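Local coordinates for lipolytic protein G-D-S-L family (Chitinophaga pinensis, PDB 4Q7Q) that is of unproven function but probably hydrolyses ester bonds, as a possible lipase of the GDSL family within the SGNH hydrolase clan, at residues W8-D13 and G32-L37; G53-G58 and W83-P88; D134-A139 and Y223-A228. All blocks are in the same frame, centred on the assembly; numbering follows the deposited sequence. Where two conformers were deposited one is given.

Overall arrangement
All three contacts belong to one chain with an SGNH hydrolase fold, whose core is a five-stranded parallel sheet flanked by helices. They follow in series. Contact 1 packs helix 33-40 on strand 6-12, contact 2 joins the start of helix 56-61 to the end of helix 80-85 at the surface, and contact 3 joins the segment holding the strand 135-136 to a loop before helix 241-257. Their centres lie 20 to 23 Å apart. Contacts 1 and 2 touch where Asp-13 CB packs on Trp-54 O. Segment 8-13 leads into Ser-14 of a probable Ser-His-Asp triad with His-238 and Asp-235; Tyr-223 of contact 3 touches that triad and Gly-53 of contact 2 lies near it.

Contact 1: residues W8-D13 and G32-L37; sequences WVAIGD and GYLTRL
Trp-8 and Ala-10 of strand 6-12 meet Tyr-33, Leu-34 and Leu-37 of helix 33-40, an apolar helix-on-sheet layer of the SGNH hydrolase fold. The short segments run nearly antiparallel, at 153°, with their axes 11.2 Å apart, and large side chains fill the interval.

The apolar contacts centre on the six-membered ring of Trp-8. Its CG is anti to the backbone N (chi1 162°), and its far rim reaches the helix: CZ3 lies 3.5 Å from Leu-37 CD1, while CH2 lies 3.5 Å from Leu-34 CD2. Those two leucines stand one helical turn apart, so both can present branched methyls to one broad indole. The same Leu-34 CD2 also touches Ala-10 CB at 3.6 Å, and a methyl side chain suits this place beside the indole, since Ala-10 CB lies over one Trp-8 face toward the rim. Tyr-33 adds a looser contact, CE1 approaching the indole edge near CZ2, and Leu-34 CD2 rests over one face of the Tyr-33 ring, toward the rim. Phe-255 also meets the Trp-8 ring edge-to-face.

The polar contacts satisfy the polar atoms of these buried rings. Trp-8 NE1 is hydrogen-bonded to Ser-75 OG on the adjoining strand 73-77, which satisfies the one polar atom of the indole. Tyrosine suits position 33 because its ring lies among apolar groups while its hydroxyl bonds to Thr-16 OG1 and to a water. That water, 2.9 Å from Tyr-33 OH, donates to the backbone Ile-11 O at 3.0 Å.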
ATOM      1  N   TRP A   8     -15.081   4.808  -9.967  1.00 20.17           N
ATOM      2  CA  TRP A   8     -13.686   4.441  -9.775  1.00 18.53           C
ATOM      3  C   TRP A   8     -13.586   3.286  -8.794  1.00 18.78           C
ATOM      4  O   TRP A   8     -13.919   3.440  -7.620  1.00 20.41           O
ATOM      5  CB  TRP A   8     -12.912   5.647  -9.235  1.00 18.70           C
ATOM      6  CG  TRP A   8     -11.578   5.336  -8.597  1.00 18.05           C
ATOM      7  CD1 TRP A   8     -10.670   4.386  -8.983  1.00 16.99           C
ATOM      8  CD2 TRP A   8     -11.025   5.973  -7.442  1.00 17.89           C
ATOM      9  NE1 TRP A   8      -9.577   4.413  -8.148  1.00 17.95           N
ATOM     10  CE2 TRP A   8      -9.776   5.373  -7.188  1.00 16.93           C
ATOM     11  CE3 TRP A   8     -11.465   6.997  -6.595  1.00 18.44           C
ATOM     12  CZ2 TRP A   8      -8.963   5.761  -6.123  1.00 18.22           C
ATOM     13  CZ3 TRP A   8     -10.657   7.384  -5.542  1.00 19.39           C
ATOM     14  CH2 TRP A   8      -9.417   6.770  -5.318  1.00 18.91           C
ATOM     15  N   VAL A   9     -13.127   2.138  -9.283  1.00 18.47           N
ATOM     16  CA  VAL A   9     -12.885   0.978  -8.436  1.00 17.87           C
ATOM     17  C   VAL A   9     -11.435   1.001  -7.968  1.00 16.03           C
ATOM     18  O   VAL A   9     -10.505   0.985  -8.784  1.00 17.34           O
ATOM     19  CB  VAL A   9     -13.191  -0.344  -9.174  1.00 17.83           C
ATOM     20  CG1 VAL A   9     -12.751  -1.545  -8.352  1.00 19.39           C
ATOM     21  CG2 VAL A   9     -14.671  -0.430  -9.486  1.00 19.45           C
ATOM     22  N   ALA A  10     -11.247   1.084  -6.653  1.00 15.60           N
ATOM     23  CA  ALA A  10      -9.916   1.099  -6.068  1.00 15.63           C
ATOM     24  C   ALA A  10      -9.591  -0.285  -5.532  1.00 15.72           C
ATOM     25  O   ALA A  10     -10.116  -0.696  -4.503  1.00 16.73           O
ATOM     26  CB  ALA A  10      -9.838   2.138  -4.952  1.00 16.37           C
ATOM     27  N   ILE A  11      -8.733  -1.006  -6.246  1.00 15.35           N
ATOM     28  CA  ILE A  11      -8.327  -2.345  -5.844  1.00 13.40           C
ATOM     29  C   ILE A  11      -7.078  -2.207  -4.991  1.00 13.56           C
ATOM     30  O   ILE A  11      -6.148  -1.473  -5.344  1.00 15.46           O
ATOM     31  CB  ILE A  11      -8.040  -3.230  -7.079  1.00 14.95           C
ATOM     32  CG1 ILE A  11      -9.320  -3.388  -7.898  1.00 16.39           C
ATOM     33  CG2 ILE A  11      -7.473  -4.603  -6.675  1.00 16.65           C
ATOM     34  CD1 ILE A  11      -9.125  -4.065  -9.220  1.00 16.91           C
ATOM     35  N   GLY A  12      -7.041  -2.900  -3.869  1.00 14.11           N
ATOM     36  CA  GLY A  12      -5.883  -2.780  -3.013  1.00 13.23           C
ATOM     37  C   GLY A  12      -5.893  -3.696  -1.813  1.00 12.68           C
ATOM     38  O   GLY A  12      -6.672  -4.656  -1.747  1.00 13.95           O
ATOM     39  N   ASP A  13      -4.997  -3.393  -0.878  1.00 12.71           N
ATOM     40  CA  ASP A  13      -4.846  -4.147   0.361  1.00 12.82           C
ATOM     41  C   ASP A  13      -5.350  -3.287   1.532  1.00 13.18           C
ATOM     42  O   ASP A  13      -6.280  -2.504   1.354  1.00 14.55           O
ATOM     43  CB  ASP A  13      -3.391  -4.587   0.552  1.00 14.97           C
ATOM     44  CG  ASP A  13      -2.398  -3.442   0.350  1.00 16.20           C
ATOM     45  OD1 ASP A  13      -2.721  -2.292   0.734  1.00 17.57           O
ATOM     46  OD2 ASP A  13      -1.298  -3.686  -0.206  1.00 17.44           O
ATOM     47  N   GLY A  32      -9.029   8.706   4.713  1.00 18.87           N
ATOM     48  CA  GLY A  32      -8.168   7.857   3.905  1.00 17.21           C
ATOM     49  C   GLY A  32      -7.927   8.433   2.521  1.00 17.05           C
ATOM     50  O   GLY A  32      -8.442   9.499   2.193  1.00 17.68           O
ATOM     51  N   TYR A  33      -7.161   7.736   1.690  1.00 15.33           N
ATOM     52  CA  TYR A  33      -6.779   8.331   0.406  1.00 16.01           C
ATOM     53  C   TYR A  33      -7.897   8.342  -0.643  1.00 16.44           C
ATOM     54  O   TYR A  33      -7.877   9.178  -1.547  1.00 17.70           O
ATOM     55  CB  TYR A  33      -5.464   7.742  -0.144  1.00 16.54           C
ATOM     56  CG  TYR A  33      -5.602   6.443  -0.907  1.00 16.01           C
ATOM     57  CD1 TYR A  33      -5.858   6.440  -2.279  1.00 16.90           C
ATOM     58  CD2 TYR A  33      -5.450   5.219  -0.269  1.00 16.45           C
ATOM     59  CE1 TYR A  33      -5.978   5.262  -2.977  1.00 15.99           C
ATOM     60  CE2 TYR A  33      -5.575   4.031  -0.968  1.00 16.59           C
ATOM     61  CZ  TYR A  33      -5.831   4.056  -2.319  1.00 15.99           C
ATOM     62  OH  TYR A  33      -5.968   2.870  -2.998  1.00 15.65           O
ATOM     63  N   LEU A  34      -8.872   7.441  -0.522  1.00 16.58           N
ATOM     64  CA  LEU A  34     -10.018   7.457  -1.443  1.00 16.43           C
ATOM     65  C   LEU A  34     -10.885   8.682  -1.179  1.00 17.73           C
ATOM     66  O   LEU A  34     -11.297   9.396  -2.107  1.00 18.08           O
ATOM     67  CB  LEU A  34     -10.890   6.205  -1.293  1.00 16.65           C
ATOM     68  CG  LEU A  34     -10.202   4.835  -1.285  1.00 16.89           C
ATOM     69  CD1 LEU A  34     -11.243   3.710  -1.245  1.00 16.91           C
ATOM     70  CD2 LEU A  34      -9.281   4.667  -2.474  1.00 17.58           C
ATOM     71  N   THR A  35     -11.159   8.913   0.101  1.00 17.93           N
ATOM     72  CA  THR A  35     -11.934  10.070   0.543  1.00 18.06           C
ATOM     73  C   THR A  35     -11.247  11.359   0.113  1.00 17.85           C
ATOM     74  O   THR A  35     -11.881  12.256  -0.440  1.00 19.62           O
ATOM     75  CB  THR A  35     -12.120  10.035   2.069  1.00 18.58           C
ATOM     76  OG1 THR A  35     -12.861   8.859   2.421  1.00 19.82           O
ATOM     77  CG2 THR A  35     -12.849  11.285   2.585  1.00 18.66           C
ATOM     78  N   ARG A  36      -9.939  11.440   0.334  1.00 17.89           N
ATOM     79  CA  ARG A  36      -9.194  12.639  -0.025  0.81 17.87           C
ATOM     80  C   ARG A  36      -9.121  12.849  -1.537  1.00 19.35           C
ATOM     81  O   ARG A  36      -9.203  13.983  -2.006  1.00 20.68           O
ATOM     82  CB  ARG A  36      -7.802  12.603   0.590  0.81 18.03           C
ATOM     83  CG  ARG A  36      -7.822  12.645   2.103  0.81 19.72           C
ATOM     84  CD  ARG A  36      -6.410  12.547   2.694  0.81 21.98           C
ATOM     85  NE  ARG A  36      -6.440  12.579   4.154  0.81 22.35           N
ATOM     86  CZ  ARG A  36      -6.562  13.693   4.868  0.81 25.67           C
ATOM     87  NH1 ARG A  36      -6.600  13.639   6.191  0.81 26.26           N
ATOM     88  NH2 ARG A  36      -6.645  14.867   4.254  0.81 28.63           N
ATOM     89  N   LEU A  37      -8.970  11.765  -2.298  1.00 18.47           N
ATOM     90  CA  LEU A  37      -8.986  11.878  -3.759  1.00 19.14           C
ATOM     91  C   LEU A  37     -10.306  12.497  -4.206  1.00 18.73           C
ATOM     92  O   LEU A  37     -10.332  13.422  -5.021  1.00 19.46           O
ATOM     93  CB  LEU A  37      -8.785  10.508  -4.429  1.00 18.57           C
ATOM     94  CG  LEU A  37      -8.691  10.420  -5.967  1.00 19.74           C
ATOM     95  CD1 LEU A  37     -10.047  10.588  -6.709  1.00 18.94           C
ATOM     96  CD2 LEU A  37      -7.662  11.409  -6.502  1.00 21.86           C
TER
HETATM   97  O   HOH W   1      -6.283   1.491  -5.564  1.00 16.95           O

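Contact 2: residues G53-G58 and W83-P88; sequences GWTSGG and WWQGRP
Arg-87 reaches Gly-57 through a side chain bent at chi3 (94°), whereas Gln-85 extends beyond CG (chi2 -177°) and brings its amide to Thr-55. The guanidinium of Arg-87 lies with one face against the Gly-57 backbone: CZ is 3.5 Å from Gly-57 CA, which sits toward the rim of the group. Glycine suits this place, because a beta carbon would run into Arg-87 CZ. Arg-87 NH1 comes within 3.3 Å of Gly-57 N, but both are donors and no bond joins them.

The charge of Arg-87 is met by Asp-82, which lies just before segment 83-88. Asp-82 OD2 forms a salt bridge with Arg-87 NH1 and a hydrogen bond with Ser-56 OG, so this outside carboxylate oxygen links the two segments. Ser-107 OG of helix 104-118 is a further partner of NH1. An alanine in place of Arg-87 would probably leave Asp-82 without its cationic mate and open a gap over Gly-57.

The contact joins two helix ends, each with a recognised motif. Thr-55 is the N-cap of helix 56-61, its OG1 accepting from Gly-58 N at 2.9 Å with an N-H...O angle of 156°. Helix 80-85 closes in a Schellman motif at Gly-86, whose positive phi suits a residue without a side chain.

Threonine serves position 55 with both its branches. While OG1 caps the helix, CG2 packs against the Gln-85 amide, 3.5 Å from OE1, the two side chains crossing at about a right angle. At the exposed margin a water accepts from Gln-85 NE2 at 2.8 Å and donates to Gly-53 O at 2.8 Å.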
ATOM      1  N   GLY A  53      -5.059  -7.117   4.373  1.00 17.12           N
ATOM      2  CA  GLY A  53      -4.051  -8.143   4.510  1.00 16.59           C
ATOM      3  C   GLY A  53      -3.734  -8.928   3.258  1.00 15.80           C
ATOM      4  O   GLY A  53      -2.884  -9.806   3.297  1.00 18.41           O
ATOM      5  N   TRP A  54      -4.413  -8.640   2.153  1.00 14.26           N
ATOM      6  CA  TRP A  54      -4.246  -9.476   0.965  1.00 14.21           C
ATOM      7  C   TRP A  54      -3.015  -9.130   0.136  1.00 14.39           C
ATOM      8  O   TRP A  54      -2.586  -7.975   0.053  1.00 13.86           O
ATOM      9  CB  TRP A  54      -5.473  -9.405   0.050  1.00 13.79           C
ATOM     10  CG  TRP A  54      -6.700 -10.109   0.548  1.00 14.17           C
ATOM     11  CD1 TRP A  54      -7.102 -10.280   1.848  1.00 15.55           C
ATOM     12  CD2 TRP A  54      -7.716 -10.701  -0.266  1.00 14.87           C
ATOM     13  NE1 TRP A  54      -8.307 -10.960   1.882  1.00 15.81           N
ATOM     14  CE2 TRP A  54      -8.701 -11.224   0.596  1.00 14.86           C
ATOM     15  CE3 TRP A  54      -7.881 -10.853  -1.643  1.00 14.75           C
ATOM     16  CZ2 TRP A  54      -9.834 -11.878   0.127  1.00 14.69           C
ATOM     17  CZ3 TRP A  54      -9.012 -11.502  -2.109  1.00 15.09           C
ATOM     18  CH2 TRP A  54      -9.964 -12.017  -1.226  1.00 15.46           C
ATOM     19  N   THR A  55      -2.491 -10.151  -0.532  1.00 13.73           N
ATOM     20  CA  THR A  55      -1.435  -9.974  -1.516  1.00 13.38           C
ATOM     21  C   THR A  55      -2.061  -9.806  -2.906  1.00 13.41           C
ATOM     22  O   THR A  55      -3.260 -10.065  -3.096  1.00 13.38           O
ATOM     23  CB  THR A  55      -0.520 -11.196  -1.563  1.00 14.03           C
ATOM     24  OG1 THR A  55      -1.295 -12.330  -1.969  1.00 15.67           O
ATOM     25  CG2 THR A  55       0.094 -11.461  -0.189  1.00 14.88           C
ATOM     26  N   SER A  56      -1.257  -9.397  -3.884  1.00 13.60           N
ATOM     27  CA  SER A  56      -1.739  -9.428  -5.262  1.00 13.24           C
ATOM     28  C   SER A  56      -2.095 -10.859  -5.675  1.00 15.01           C
ATOM     29  O   SER A  56      -2.978 -11.074  -6.509  1.00 15.86           O
ATOM     30  CB  SER A  56      -0.733  -8.813  -6.238  1.00 15.12           C
ATOM     31  OG  SER A  56       0.402  -9.644  -6.408  1.00 16.21           O
ATOM     32  N   GLY A  57      -1.406 -11.831  -5.083  1.00 14.65           N
ATOM     33  CA  GLY A  57      -1.715 -13.238  -5.296  1.00 16.28           C
ATOM     34  C   GLY A  57      -3.120 -13.598  -4.834  1.00 15.85           C
ATOM     35  O   GLY A  57      -3.843 -14.311  -5.533  1.00 16.97           O
ATOM     36  N   GLY A  58      -3.515 -13.118  -3.657  1.00 13.75           N
ATOM     37  CA  GLY A  58      -4.867 -13.340  -3.163  1.00 15.40           C
ATOM     38  C   GLY A  58      -5.936 -12.647  -3.996  1.00 15.96           C
ATOM     39  O   GLY A  58      -6.997 -13.219  -4.284  1.00 16.62           O
ATOM     40  N   TRP A  83       5.533  -8.687  -0.804  1.00 12.20           N
ATOM     41  CA  TRP A  83       6.905  -8.549  -0.329  1.00 13.10           C
ATOM     42  C   TRP A  83       7.096  -9.182   1.046  1.00 13.21           C
ATOM     43  O   TRP A  83       8.020  -9.979   1.255  1.00 13.75           O
ATOM     44  CB  TRP A  83       7.347  -7.079  -0.304  1.00 14.13           C
ATOM     45  CG  TRP A  83       8.653  -6.892   0.417  1.00 12.96           C
ATOM     46  CD1 TRP A  83       9.901  -7.155  -0.071  1.00 13.93           C
ATOM     47  CD2 TRP A  83       8.838  -6.404   1.757  1.00 14.30           C
ATOM     48  NE1 TRP A  83      10.852  -6.867   0.885  1.00 14.39           N
ATOM     49  CE2 TRP A  83      10.224  -6.407   2.015  1.00 13.69           C
ATOM     50  CE3 TRP A  83       7.963  -5.977   2.765  1.00 14.09           C
ATOM     51  CZ2 TRP A  83      10.759  -5.995   3.235  1.00 14.62           C
ATOM     52  CZ3 TRP A  83       8.492  -5.570   3.974  1.00 13.97           C
ATOM     53  CH2 TRP A  83       9.886  -5.579   4.198  1.00 14.01           C
ATOM     54  N   TRP A  84       6.231  -8.834   1.994  1.00 13.39           N
ATOM     55  CA  TRP A  84       6.393  -9.352   3.341  1.00 14.35           C
ATOM     56  C   TRP A  84       6.263 -10.876   3.373  1.00 15.15           C
ATOM     57  O   TRP A  84       6.933 -11.548   4.154  1.00 16.42           O
ATOM     58  CB  TRP A  84       5.419  -8.698   4.334  1.00 14.94           C
ATOM     59  CG  TRP A  84       5.621  -9.249   5.703  1.00 15.51           C
ATOM     60  CD1 TRP A  84       4.748 -10.016   6.424  1.00 16.13           C
ATOM     61  CD2 TRP A  84       6.817  -9.159   6.481  1.00 15.31           C
ATOM     62  NE1 TRP A  84       5.319 -10.378   7.620  1.00 16.98           N
ATOM     63  CE2 TRP A  84       6.592  -9.868   7.678  1.00 15.58           C
ATOM     64  CE3 TRP A  84       8.055  -8.530   6.291  1.00 15.78           C
ATOM     65  CZ2 TRP A  84       7.555  -9.967   8.679  1.00 16.38           C
ATOM     66  CZ3 TRP A  84       9.015  -8.631   7.289  1.00 16.08           C
ATOM     67  CH2 TRP A  84       8.758  -9.344   8.464  1.00 15.59           C
ATOM     68  N   GLN A  85       5.424 -11.428   2.505  1.00 15.07           N
ATOM     69  CA  GLN A  85       5.210 -12.870   2.500  1.00 15.95           C
ATOM     70  C   GLN A  85       6.266 -13.609   1.689  1.00 17.55           C
ATOM     71  O   GLN A  85       6.301 -14.839   1.689  1.00 20.70           O
ATOM     72  CB  GLN A  85       3.792 -13.204   2.033  1.00 18.17           C
ATOM     73  CG  GLN A  85       2.758 -12.748   3.055  1.00 21.31           C
ATOM     74  CD  GLN A  85       1.332 -13.099   2.690  1.00 24.79           C
ATOM     75  OE1 GLN A  85       1.078 -14.054   1.950  1.00 26.19           O
ATOM     76  NE2 GLN A  85       0.386 -12.328   3.219  1.00 25.61           N
ATOM     77  N   GLY A  86       7.142 -12.865   1.018  1.00 17.04           N
ATOM     78  CA  GLY A  86       8.228 -13.472   0.268  1.00 18.03           C
ATOM     79  C   GLY A  86       7.819 -14.063  -1.074  1.00 19.02           C
ATOM     80  O   GLY A  86       8.520 -14.935  -1.607  1.00 22.92           O
ATOM     81  N   ARG A  87       6.694 -13.611  -1.628  1.00 18.19           N
ATOM     82  CA  ARG A  87       6.259 -14.086  -2.948  1.00 18.74           C
ATOM     83  C   ARG A  87       7.249 -13.646  -4.004  1.00 17.36           C
ATOM     84  O   ARG A  87       7.679 -12.496  -3.999  1.00 16.37           O
ATOM     85  CB  ARG A  87       4.906 -13.491  -3.343  1.00 21.92           C
ATOM     86  CG  ARG A  87       3.670 -14.197  -2.855  1.00 24.91           C
ATOM     87  CD  ARG A  87       2.455 -13.676  -3.627  1.00 22.38           C
ATOM     88  NE  ARG A  87       2.104 -14.490  -4.794  1.00 19.74           N
ATOM     89  CZ  ARG A  87       1.669 -14.001  -5.957  1.00 17.83           C
ATOM     90  NH1 ARG A  87       1.559 -12.687  -6.139  1.00 16.07           N
ATOM     91  NH2 ARG A  87       1.352 -14.826  -6.953  1.00 18.62           N
ATOM     92  N   PRO A  88       7.595 -14.543  -4.934  1.00 16.65           N
ATOM     93  CA  PRO A  88       8.534 -14.140  -5.985  1.00 17.76           C
ATOM     94  C   PRO A  88       7.953 -13.048  -6.877  1.00 17.54           C
ATOM     95  O   PRO A  88       6.800 -13.123  -7.307  1.00 19.14           O
ATOM     96  CB  PRO A  88       8.746 -15.430  -6.788  1.00 17.56           C
ATOM     97  CG  PRO A  88       7.629 -16.319  -6.433  1.00 20.16           C
ATOM     98  CD  PRO A  88       7.200 -15.957  -5.046  1.00 18.49           C
TER
HETATM   99  O   HOH W   2      -2.375 -12.477   2.775  1.00 35.11           O

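Contact 3: residues D134-A139 and Y223-A228; sequences DFVYIA and YPYPPA
Tyr-223 and Tyr-225 each donate a phenolic hydrogen bond to a backbone carbonyl of the facing segment. Tyr-223 OH lies 2.7 Å from Val-136 O, with a C=O...donor angle of 148°, and this oxygen lies in the plane of the Tyr-223 ring, at its edge. Tyr-225 OH lies 2.7 Å from Asp-134 O, at a more bent 130°. Both hydroxyls are tilted by about 30° from the carbonyl planes. Tyrosine suits both positions, combining a long apolar ring with a donor at its tip.

Val-136 spreads its two methyls toward the two rings. CG1 is 3.6 Å from Tyr-223 CE1, whereas CG2 packs 3.8 Å from Pro-224 CG and more loosely on Tyr-225 CE2. Ile-138 extends this apolar surface: its CG1 lies 4.0 Å from Tyr-223 CZ.

Farther out, Asp-134 is held by a salt bridge to Lys-193 and by hydrogen bonds from Tyr-149 OH and Gly-147 N, which fix the start of the segment. Strand 135-136 pairs with strand 144-145 in a small antiparallel sheet, and Pro-224 has a backbone bond to His-194 of strand 193-196.

Val-136 also shares a backbone hydrogen bond with Asp-235, which the Tyr-223 side chain touches. The contact thus borders the aspartate of a probable Ser-His-Asp triad, the kind of catalytic site characteristic of SGNH hydrolases.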
ATOM      1  N   ASP A 134       9.384  -0.312  10.370  1.00 15.24           N
ATOM      2  CA  ASP A 134       8.947  -1.408  11.231  1.00 17.19           C
ATOM      3  C   ASP A 134       7.461  -1.250  11.520  1.00 17.51           C
ATOM      4  O   ASP A 134       7.016  -0.199  11.977  1.00 18.67           O
ATOM      5  CB  ASP A 134       9.707  -1.388  12.559  1.00 17.86           C
ATOM      6  CG  ASP A 134      11.147  -1.846  12.432  1.00 18.11           C
ATOM      7  OD1 ASP A 134      11.627  -2.114  11.313  1.00 18.14           O
ATOM      8  OD2 ASP A 134      11.803  -1.935  13.484  1.00 19.81           O
ATOM      9  N   PHE A 135       6.703  -2.304  11.250  1.00 15.88           N
ATOM     10  CA  PHE A 135       5.267  -2.306  11.461  1.00 16.31           C
ATOM     11  C   PHE A 135       4.921  -3.034  12.746  1.00 16.01           C
ATOM     12  O   PHE A 135       5.451  -4.111  13.003  1.00 17.43           O
ATOM     13  CB  PHE A 135       4.596  -3.009  10.281  1.00 16.78           C
ATOM     14  CG  PHE A 135       3.186  -3.465  10.554  1.00 16.54           C
ATOM     15  CD1 PHE A 135       2.178  -2.543  10.752  1.00 17.36           C
ATOM     16  CD2 PHE A 135       2.870  -4.817  10.594  1.00 17.03           C
ATOM     17  CE1 PHE A 135       0.874  -2.956  10.991  1.00 16.80           C
ATOM     18  CE2 PHE A 135       1.571  -5.237  10.824  1.00 17.74           C
ATOM     19  CZ  PHE A 135       0.570  -4.305  11.029  1.00 16.79           C
ATOM     20  N   VAL A 136       4.047  -2.441  13.557  1.00 17.00           N
ATOM     21  CA  VAL A 136       3.470  -3.132  14.705  1.00 17.22           C
ATOM     22  C   VAL A 136       1.961  -2.921  14.682  1.00 17.35           C
ATOM     23  O   VAL A 136       1.489  -1.789  14.697  1.00 18.44           O
ATOM     24  CB  VAL A 136       4.052  -2.634  16.042  1.00 17.85           C
ATOM     25  CG1 VAL A 136       3.511  -3.472  17.183  1.00 18.70           C
ATOM     26  CG2 VAL A 136       5.566  -2.702  16.021  1.00 18.51           C
ATOM     27  N   TYR A 137       1.207  -4.014  14.610  1.00 18.11           N
ATOM     28  CA  TYR A 137      -0.244  -3.939  14.498  1.00 19.41           C
ATOM     29  C   TYR A 137      -0.873  -3.339  15.759  1.00 20.08           C
ATOM     30  O   TYR A 137      -0.653  -3.821  16.871  1.00 20.55           O
ATOM     31  CB  TYR A 137      -0.816  -5.336  14.233  1.00 19.44           C
ATOM     32  CG  TYR A 137      -2.304  -5.370  13.966  1.00 19.84           C
ATOM     33  CD1 TYR A 137      -2.941  -4.319  13.316  1.00 20.35           C
ATOM     34  CD2 TYR A 137      -3.072  -6.458  14.362  1.00 21.36           C
ATOM     35  CE1 TYR A 137      -4.301  -4.348  13.072  1.00 23.12           C
ATOM     36  CE2 TYR A 137      -4.437  -6.498  14.117  1.00 23.43           C
ATOM     37  CZ  TYR A 137      -5.048  -5.436  13.473  1.00 23.74           C
ATOM     38  OH  TYR A 137      -6.404  -5.464  13.225  1.00 25.64           O
ATOM     39  N   ILE A 138      -1.669  -2.292  15.573  1.00 21.23           N
ATOM     40  CA  ILE A 138      -2.248  -1.559  16.690  1.00 23.57           C
ATOM     41  C   ILE A 138      -3.205  -2.401  17.548  1.00 25.62           C
ATOM     42  O   ILE A 138      -3.394  -2.121  18.738  1.00 28.54           O
ATOM     43  CB  ILE A 138      -2.927  -0.251  16.198  1.00 24.04           C
ATOM     44  CG1 ILE A 138      -3.046   0.756  17.340  1.00 26.13           C
ATOM     45  CG2 ILE A 138      -4.283  -0.527  15.556  1.00 23.72           C
ATOM     46  CD1 ILE A 138      -3.294   2.177  16.866  1.00 28.05           C
ATOM     47  N   ALA A 139      -3.791  -3.443  16.960  1.00 25.49           N
ATOM     48  CA  ALA A 139      -4.738  -4.280  17.696  1.00 26.68           C
ATOM     49  C   ALA A 139      -4.095  -5.542  18.273  1.00 27.85           C
ATOM     50  O   ALA A 139      -4.729  -6.264  19.048  1.00 29.03           O
ATOM     51  CB  ALA A 139      -5.943  -4.639  16.820  1.00 27.14           C
ATOM     52  N   TYR A 223       2.782  -0.733  23.626  1.00 24.37           N
ATOM     53  CA  TYR A 223       2.699  -0.497  22.186  1.00 23.32           C
ATOM     54  C   TYR A 223       3.691   0.589  21.802  1.00 23.04           C
ATOM     55  O   TYR A 223       3.666   1.680  22.364  1.00 24.59           O
ATOM     56  CB  TYR A 223       1.286  -0.099  21.774  1.00 23.59           C
ATOM     57  CG  TYR A 223       1.145   0.040  20.274  1.00 22.36           C
ATOM     58  CD1 TYR A 223       1.180  -1.082  19.445  1.00 21.73           C
ATOM     59  CD2 TYR A 223       0.991   1.289  19.682  1.00 21.93           C
ATOM     60  CE1 TYR A 223       1.064  -0.964  18.075  1.00 22.69           C
ATOM     61  CE2 TYR A 223       0.873   1.415  18.306  1.00 22.47           C
ATOM     62  CZ  TYR A 223       0.907   0.284  17.511  1.00 23.06           C
ATOM     63  OH  TYR A 223       0.796   0.404  16.145  1.00 23.38           O
ATOM     64  N   PRO A 224       4.595   0.283  20.861  1.00 21.43           N
ATOM     65  CA  PRO A 224       5.751   1.162  20.644  1.00 20.67           C
ATOM     66  C   PRO A 224       5.477   2.400  19.782  1.00 20.97           C
ATOM     67  O   PRO A 224       6.381   3.223  19.605  1.00 20.48           O
ATOM     68  CB  PRO A 224       6.752   0.240  19.949  1.00 20.85           C
ATOM     69  CG  PRO A 224       5.884  -0.738  19.206  1.00 22.13           C
ATOM     70  CD  PRO A 224       4.706  -0.980  20.112  1.00 21.80           C
ATOM     71  N   TYR A 225       4.261   2.547  19.269  1.00 21.56           N
ATOM     72  CA  TYR A 225       3.915   3.736  18.491  1.00 21.49           C
ATOM     73  C   TYR A 225       2.747   4.521  19.095  1.00 23.75           C
ATOM     74  O   TYR A 225       1.637   4.483  18.571  1.00 23.57           O
ATOM     75  CB  TYR A 225       3.586   3.343  17.047  1.00 20.52           C
ATOM     76  CG  TYR A 225       4.753   2.807  16.248  1.00 18.71           C
ATOM     77  CD1 TYR A 225       5.998   3.427  16.287  1.00 19.38           C
ATOM     78  CD2 TYR A 225       4.605   1.685  15.443  1.00 18.08           C
ATOM     79  CE1 TYR A 225       7.062   2.944  15.546  1.00 19.27           C
ATOM     80  CE2 TYR A 225       5.665   1.189  14.692  1.00 18.14           C
ATOM     81  CZ  TYR A 225       6.894   1.820  14.750  1.00 19.88           C
ATOM     82  OH  TYR A 225       7.946   1.339  14.002  1.00 21.07           O
ATOM     83  N   PRO A 226       2.993   5.244  20.202  1.00 26.17           N
ATOM     84  CA  PRO A 226       1.950   6.100  20.773  1.00 27.68           C
ATOM     85  C   PRO A 226       1.597   7.217  19.787  1.00 28.44           C
ATOM     86  O   PRO A 226       2.300   7.366  18.787  1.00 28.25           O
ATOM     87  CB  PRO A 226       2.615   6.657  22.040  1.00 28.06           C
ATOM     88  CG  PRO A 226       4.069   6.589  21.767  1.00 27.53           C
ATOM     89  CD  PRO A 226       4.260   5.350  20.942  1.00 25.95           C
ATOM     90  N   PRO A 227       0.509   7.969  20.039  1.00 29.95           N
ATOM     91  CA  PRO A 227       0.084   9.032  19.120  1.00 30.20           C
ATOM     92  C   PRO A 227       1.200   9.983  18.678  1.00 28.59           C
ATOM     93  O   PRO A 227       1.232  10.367  17.508  1.00 28.65           O
ATOM     94  CB  PRO A 227      -0.960   9.790  19.940  1.00 31.39           C
ATOM     95  CG  PRO A 227      -1.577   8.731  20.784  1.00 32.17           C
ATOM     96  CD  PRO A 227      -0.452   7.790  21.144  1.00 31.97           C
ATOM     97  N   ALA A 228       2.101  10.338  19.590  1.00 28.26           N
ATOM     98  CA  ALA A 228       3.188  11.265  19.285  1.00 26.96           C
ATOM     99  C   ALA A 228       4.149  10.728  18.220  1.00 26.59           C
ATOM    100  O   ALA A 228       4.946  11.482  17.663  1.00 29.31           O
ATOM    101  CB  ALA A 228       3.951  11.615  20.554  1.00 26.74           C
TER